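Local coordinates for protein inorganic pyrophosphatase (Coxiella burnetii, PDB 3TR4) that probably hydrolyses inorganic pyrophosphate to two phosphate ions as a magnesium-dependent homohexamer, at residues K126-S129 with S130-D134. Sequence-based numbering, arbitrary orientation.
Sequences KDIS and SLLLD
The carbonyl oxygen of Ser-129 receives two backbone N-H groups from the first turn of helix 130-142. The longer bond, from Leu-133 N to Ser-129 O (3.2 Å), is nearly straight at 166° and lies in the carbonyl plane. Leu-132 N is nearer to Ser-129 O (2.9 Å), but it lies above that plane, and the bond is bent, with an N-H...O angle of 130°, a 3-10-like component of the opening turn. With chi1 of Ser-129 at 61°, its OG sits between the backbone N and the carbonyl carbon and turns over the start of the helix; there OG lies 3.5 Å from Leu-132 CB, and no hydrogen bond joins it to Leu-132 N.

Ahead of the cap, Ile-128 reaches forward onto the first turn with one methyl branch. Its CG2, anti to the backbone N, touches Leu-133 CD2 at 3.7 Å, the two side chains crossing at about a right angle, and meets Leu-132 CD2 at 4.0 Å. Leu-76 packs against both Ile-128 and Leu-132, whereas Leu-131 packs on Pro-48 of one neighbouring subunit and Ala-118 of another. Ser-129 as N-cap, with a hydrophobic staple between Ile-128 (N') and Leu-133 (N4), marks the start of helix 130-142.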
ATOM      1  N   LYS B 126      -5.451 -31.955  -2.653  1.00 35.86           N
ATOM      2  CA  LYS B 126      -6.695 -32.101  -1.902  1.00 40.96           C
ATOM      3  C   LYS B 126      -6.664 -31.285  -0.615  1.00 33.80           C
ATOM      4  O   LYS B 126      -7.706 -30.926  -0.072  1.00 37.17           O
ATOM      5  CB  LYS B 126      -6.990 -33.574  -1.607  1.00 47.73           C
ATOM      6  CG  LYS B 126      -6.009 -34.246  -0.659  1.00 58.26           C
ATOM      7  CD  LYS B 126      -6.309 -35.736  -0.533  1.00 65.79           C
ATOM      8  CE  LYS B 126      -5.396 -36.413   0.481  1.00 64.74           C
ATOM      9  NZ  LYS B 126      -5.648 -35.930   1.867  1.00 64.37           N
ATOM     10  N   ASP B 127      -5.461 -30.984  -0.141  1.00 32.04           N
ATOM     11  CA  ASP B 127      -5.289 -30.170   1.056  1.00 38.06           C
ATOM     12  C   ASP B 127      -5.513 -28.685   0.768  1.00 36.87           C
ATOM     13  O   ASP B 127      -5.616 -27.872   1.686  1.00 37.63           O
ATOM     14  CB  ASP B 127      -3.905 -30.408   1.671  1.00 40.96           C
ATOM     15  CG  ASP B 127      -3.702 -31.853   2.102  1.00 46.03           C
ATOM     16  OD1 ASP B 127      -4.713 -32.534   2.378  1.00 47.19           O
ATOM     17  OD2 ASP B 127      -2.540 -32.307   2.165  1.00 44.65           O
ATOM     18  N   ILE B 128      -5.594 -28.337  -0.513  1.00 34.78           N
ATOM     19  CA  ILE B 128      -5.897 -26.968  -0.916  1.00 36.47           C
ATOM     20  C   ILE B 128      -7.395 -26.853  -1.198  1.00 35.13           C
ATOM     21  O   ILE B 128      -7.984 -27.747  -1.802  1.00 37.38           O
ATOM     22  CB  ILE B 128      -5.086 -26.554  -2.165  1.00 35.47           C
ATOM     23  CG1 ILE B 128      -3.586 -26.703  -1.903  1.00 34.50           C
ATOM     24  CG2 ILE B 128      -5.396 -25.122  -2.563  1.00 35.39           C
ATOM     25  CD1 ILE B 128      -3.095 -25.883  -0.730  1.00 36.32           C
ATOM     26  N   SER B 129      -8.017 -25.768  -0.747  1.00 36.09           N
ATOM     27  CA  SER B 129      -9.451 -25.588  -0.970  1.00 43.48           C
ATOM     28  C   SER B 129      -9.751 -25.516  -2.462  1.00 36.86           C
ATOM     29  O   SER B 129      -9.093 -24.785  -3.202  1.00 33.77           O
ATOM     30  CB  SER B 129      -9.972 -24.334  -0.262  1.00 50.23           C
ATOM     31  OG  SER B 129      -9.335 -23.165  -0.739  1.00 55.19           O
ATOM     32  N   SER B 130     -10.743 -26.282  -2.902  1.00 34.44           N
ATOM     33  CA  SER B 130     -11.092 -26.325  -4.315  1.00 43.65           C
ATOM     34  C   SER B 130     -11.458 -24.937  -4.829  1.00 43.01           C
ATOM     35  O   SER B 130     -11.345 -24.657  -6.021  1.00 33.87           O
ATOM     36  CB  SER B 130     -12.243 -27.300  -4.561  1.00 53.53           C
ATOM     37  OG  SER B 130     -13.425 -26.866  -3.911  1.00 59.08           O
ATOM     38  N   LEU B 131     -11.891 -24.064  -3.927  1.00 43.07           N
ATOM     39  CA  LEU B 131     -12.251 -22.710  -4.321  1.00 46.91           C
ATOM     40  C   LEU B 131     -11.015 -21.931  -4.778  1.00 41.75           C
ATOM     41  O   LEU B 131     -11.083 -21.139  -5.716  1.00 35.93           O
ATOM     42  CB  LEU B 131     -12.963 -21.981  -3.182  1.00 56.27           C
ATOM     43  CG  LEU B 131     -13.575 -20.625  -3.540  1.00 68.66           C
ATOM     44  CD1 LEU B 131     -14.459 -20.737  -4.776  1.00 73.89           C
ATOM     45  CD2 LEU B 131     -14.359 -20.062  -2.366  1.00 71.92           C
ATOM     46  N   LEU B 132      -9.887 -22.166  -4.117  1.00 39.14           N
ATOM     47  CA  LEU B 132      -8.643 -21.499  -4.482  1.00 32.41           C
ATOM     48  C   LEU B 132      -8.106 -22.035  -5.805  1.00 32.96           C
ATOM     49  O   LEU B 132      -7.649 -21.269  -6.656  1.00 30.04           O
ATOM     50  CB  LEU B 132      -7.594 -21.663  -3.383  1.00 28.93           C
ATOM     51  CG  LEU B 132      -6.234 -21.028  -3.677  1.00 32.36           C
ATOM     52  CD1 LEU B 132      -6.402 -19.578  -4.117  1.00 31.21           C
ATOM     53  CD2 LEU B 132      -5.321 -21.124  -2.466  1.00 33.65           C
ATOM     54  N   LEU B 133      -8.157 -23.354  -5.965  1.00 27.43           N
ATOM     55  CA  LEU B 133      -7.733 -23.990  -7.206  1.00 28.02           C
ATOM     56  C   LEU B 133      -8.598 -23.514  -8.368  1.00 32.37           C
ATOM     57  O   LEU B 133      -8.108 -23.320  -9.481  1.00 29.11           O
ATOM     58  CB  LEU B 133      -7.799 -25.518  -7.089  1.00 30.28           C
ATOM     59  CG  LEU B 133      -6.907 -26.181  -6.035  1.00 34.41           C
ATOM     60  CD1 LEU B 133      -7.072 -27.692  -6.067  1.00 33.35           C
ATOM     61  CD2 LEU B 133      -5.451 -25.797  -6.243  1.00 34.76           C
ATOM     62  N   ASP B 134      -9.888 -23.330  -8.107  1.00 31.43           N
ATOM     63  CA  ASP B 134     -10.798 -22.832  -9.133  1.00 33.86           C
ATOM     64  C   ASP B 134     -10.454 -21.394  -9.509  1.00 32.79           C
ATOM     65  O   ASP B 134     -10.471 -21.028 -10.683  1.00 35.84           O
ATOM     66  CB  ASP B 134     -12.254 -22.930  -8.679  1.00 38.72           C
ATOM     67  CG  ASP B 134     -12.763 -24.360  -8.660  1.00 47.72           C
ATOM     68  OD1 ASP B 134     -12.103 -25.238  -9.256  1.00 45.51           O
ATOM     69  OD2 ASP B 134     -13.828 -24.606  -8.057  1.00 55.16           O
TER